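Local atomic coordinates of MxaA (Stigmatella aurantiaca, PDB entry 4W4T), a protein that acts in the myxalamid PKS-NRPS pathway, this chain being its terminal Rossmann-fold reductase domain, which binds NADPH and probably releases the product by reduction. Residues Y84-S89 against V118-D123. Numbering follows the deposited sequence.
Sequences YCLVRS and VPVRGD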
ATOM      1  N   TYR A  84     -22.224  23.009 -15.909  1.00 21.05           N
ATOM      2  CA  TYR A  84     -21.962  23.096 -14.483  1.00 22.08           C
ATOM      3  C   TYR A  84     -21.061  21.944 -14.064  1.00 19.96           C
ATOM      4  O   TYR A  84     -21.376  20.792 -14.343  1.00 20.60           O
ATOM      5  CB  TYR A  84     -23.266  23.060 -13.687  1.00 19.82           C
ATOM      6  CG  TYR A  84     -24.115  24.303 -13.845  1.00 25.33           C
ATOM      7  CD1 TYR A  84     -24.823  24.552 -15.017  1.00 24.90           C
ATOM      8  CD2 TYR A  84     -24.217  25.223 -12.811  1.00 27.88           C
ATOM      9  CE1 TYR A  84     -25.606  25.700 -15.153  1.00 28.30           C
ATOM     10  CE2 TYR A  84     -24.994  26.366 -12.938  1.00 31.31           C
ATOM     11  CZ  TYR A  84     -25.682  26.600 -14.105  1.00 33.44           C
ATOM     12  OH  TYR A  84     -26.454  27.741 -14.207  1.00 40.03           O
ATOM     13  N   CYS A  85     -19.960  22.261 -13.394  1.00 17.76           N
ATOM     14  CA  CYS A  85     -18.992  21.253 -12.979  1.00 19.88           C
ATOM     15  C   CYS A  85     -18.799  21.188 -11.471  1.00 19.59           C
ATOM     16  O   CYS A  85     -18.260  22.102 -10.870  1.00 21.95           O
ATOM     17  CB  CYS A  85     -17.643  21.512 -13.642  1.00 18.71           C
ATOM     18  SG  CYS A  85     -17.701  21.372 -15.428  1.00 22.76           S
ATOM     19  N   LEU A  86     -19.206  20.078 -10.873  1.00 17.84           N
ATOM     20  CA  LEU A  86     -19.045  19.891  -9.439  1.00 19.41           C
ATOM     21  C   LEU A  86     -17.560  19.769  -9.102  1.00 22.19           C
ATOM     22  O   LEU A  86     -16.850  18.967  -9.705  1.00 19.15           O
ATOM     23  CB  LEU A  86     -19.811  18.647  -8.978  1.00 18.86           C
ATOM     24  CG  LEU A  86     -19.942  18.450  -7.470  1.00 19.90           C
ATOM     25  CD1 LEU A  86     -20.952  19.437  -6.903  1.00 20.21           C
ATOM     26  CD2 LEU A  86     -20.353  17.022  -7.179  1.00 19.91           C
ATOM     27  N   VAL A  87     -17.085  20.569  -8.152  1.00 17.07           N
ATOM     28  CA  VAL A  87     -15.670  20.585  -7.824  1.00 19.55           C
ATOM     29  C   VAL A  87     -15.437  20.993  -6.372  1.00 22.94           C
ATOM     30  O   VAL A  87     -16.053  21.941  -5.880  1.00 21.14           O
ATOM     31  CB  VAL A  87     -14.891  21.548  -8.772  1.00 23.09           C
ATOM     32  CG1 VAL A  87     -15.480  22.972  -8.700  1.00 22.41           C
ATOM     33  CG2 VAL A  87     -13.405  21.554  -8.451  1.00 22.14           C
ATOM     34  N   ARG A  88     -14.562  20.262  -5.685  1.00 24.24           N
ATOM     35  CA  ARG A  88     -14.138  20.622  -4.333  1.00 25.69           C
ATOM     36  C   ARG A  88     -13.206  21.819  -4.366  1.00 27.63           C
ATOM     37  O   ARG A  88     -12.103  21.736  -4.905  1.00 25.26           O
ATOM     38  CB  ARG A  88     -13.417  19.460  -3.645  1.00 30.11           C
ATOM     39  CG  ARG A  88     -14.251  18.216  -3.429  1.00 34.10           C
ATOM     40  CD  ARG A  88     -13.433  17.089  -2.787  1.00 40.46           C
ATOM     41  NE  ARG A  88     -13.039  17.385  -1.411  1.00 49.66           N
ATOM     42  CZ  ARG A  88     -11.787  17.592  -1.014  1.00 60.73           C
ATOM     43  NH1 ARG A  88     -10.793  17.540  -1.893  1.00 64.96           N
ATOM     44  NH2 ARG A  88     -11.528  17.852   0.263  1.00 62.92           N
ATOM     45  N   SER A  89     -13.642  22.928  -3.780  1.00 24.57           N
ATOM     46  CA  SER A  89     -12.823  24.134  -3.711  1.00 26.02           C
ATOM     47  C   SER A  89     -13.474  25.124  -2.749  1.00 29.33           C
ATOM     48  O   SER A  89     -14.659  24.995  -2.446  1.00 28.20           O
ATOM     49  CB  SER A  89     -12.658  24.761  -5.095  1.00 25.18           C
ATOM     50  OG  SER A  89     -13.932  25.061  -5.661  1.00 28.14           O
ATOM     51  N   VAL A 118     -19.296  26.339 -15.485  1.00 25.62           N
ATOM     52  CA  VAL A 118     -19.760  26.913 -14.240  1.00 28.04           C
ATOM     53  C   VAL A 118     -19.444  26.015 -13.076  1.00 24.22           C
ATOM     54  O   VAL A 118     -20.159  25.018 -12.877  1.00 24.45           O
ATOM     55  CB  VAL A 118     -21.300  27.129 -14.274  1.00 28.08           C
ATOM     56  CG1 VAL A 118     -21.763  27.777 -12.973  1.00 29.45           C
ATOM     57  CG2 VAL A 118     -21.708  27.907 -15.472  1.00 31.47           C
ATOM     58  N   PRO A 119     -18.375  26.327 -12.346  1.00 23.72           N
ATOM     59  CA  PRO A 119     -18.112  25.434 -11.242  1.00 24.08           C
ATOM     60  C   PRO A 119     -19.210  25.502 -10.175  1.00 26.13           C
ATOM     61  O   PRO A 119     -19.845  26.548  -9.963  1.00 26.56           O
ATOM     62  CB  PRO A 119     -16.809  25.926 -10.669  1.00 23.77           C
ATOM     63  CG  PRO A 119     -16.166  26.702 -11.684  1.00 28.48           C
ATOM     64  CD  PRO A 119     -17.272  27.249 -12.587  1.00 27.87           C
ATOM     65  N   VAL A 120     -19.470  24.354  -9.561  1.00 23.00           N
ATOM     66  CA  VAL A 120     -20.369  24.256  -8.437  1.00 23.99           C
ATOM     67  C   VAL A 120     -19.520  23.698  -7.324  1.00 20.67           C
ATOM     68  O   VAL A 120     -19.023  22.584  -7.436  1.00 20.00           O
ATOM     69  CB  VAL A 120     -21.588  23.356  -8.769  1.00 22.79           C
ATOM     70  CG1 VAL A 120     -22.512  23.195  -7.524  1.00 21.99           C
ATOM     71  CG2 VAL A 120     -22.370  23.905  -9.944  1.00 23.50           C
ATOM     72  N   ARG A 121     -19.297  24.490  -6.282  1.00 22.49           N
ATOM     73  CA  ARG A 121     -18.520  24.015  -5.140  1.00 22.19           C
ATOM     74  C   ARG A 121     -19.254  22.859  -4.479  1.00 25.91           C
ATOM     75  O   ARG A 121     -20.444  22.985  -4.165  1.00 25.09           O
ATOM     76  CB  ARG A 121     -18.306  25.106  -4.085  1.00 27.87           C
ATOM     77  CG  ARG A 121     -17.441  26.274  -4.479  1.00 29.37           C
ATOM     78  CD  ARG A 121     -17.423  27.263  -3.318  1.00 28.18           C
ATOM     79  NE  ARG A 121     -17.038  26.588  -2.082  1.00 30.35           N
ATOM     80  CZ  ARG A 121     -17.272  27.052  -0.860  1.00 34.33           C
ATOM     81  NH1 ARG A 121     -17.908  28.206  -0.693  1.00 36.24           N
ATOM     82  NH2 ARG A 121     -16.869  26.354   0.196  1.00 36.80           N
ATOM     83  N   GLY A 122     -18.550  21.757  -4.233  1.00 23.08           N
ATOM     84  CA  GLY A 122     -19.199  20.576  -3.712  1.00 21.77           C
ATOM     85  C   GLY A 122     -18.355  19.318  -3.752  1.00 25.24           C
ATOM     86  O   GLY A 122     -17.200  19.316  -4.198  1.00 26.19           O
ATOM     87  N   ASP A 123     -18.959  18.232  -3.288  1.00 24.05           N
ATOM     88  CA  ASP A 123     -18.242  17.012  -2.951  1.00 22.77           C
ATOM     89  C   ASP A 123     -19.193  15.851  -3.147  1.00 20.57           C
ATOM     90  O   ASP A 123     -20.192  15.736  -2.450  1.00 18.08           O
ATOM     91  CB  ASP A 123     -17.746  17.064  -1.506  1.00 25.09           C
ATOM     92  CG  ASP A 123     -16.795  15.934  -1.156  1.00 28.55           C
ATOM     93  OD1 ASP A 123     -16.771  14.897  -1.857  1.00 25.36           O
ATOM     94  OD2 ASP A 123     -16.069  16.081  -0.146  1.00 30.59           O
TER
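Tyr84 to Val87 and Val118 to Arg121 pair as parallel strands, axes 34° apart, with backbone hydrogen bonds from Cys85 N to Val118 O, Val120 N to Cys85 O, Val87 N to Val120 O and Gly122 N to Val87 O. On the sheet face of Tyr84 and Val118, Val118 CB sits over the tyrosine ring, 4.0 Å from its centroid (CH-pi). Val120 CG2 meets the ring edge at CD2 (3.7 Å). With CG anti to its carbonyl carbon (chi1 -70°), the Tyr84 ring lies alongside Val118. Cutting Tyr84 back to an alanine is likely to open a gap beside Val118 and Val120. Leu86 CD1 rests on Gly122 CA (3.8 Å). On the opposite sheet face, Val87 CG1 touches Pro119 CB. Arg121 NE, ending its strand, donates to Ser89 O in the loop (2.9 Å). Arg88 NE and Asp123 OD2 form a long salt bridge (3.5 Å), guanidinium and carboxylate planes 65° apart rather than flat together. Both residues bind NADPH, absent here; Asp123 OD1 also accepts from Gly125 N. The pair belongs to a Rossmann beta-alpha-beta unit: helix 92-105 connects the strands and packs on Cys85, Val87 and Pro119, while strand 57-61 flanks strand 82-87.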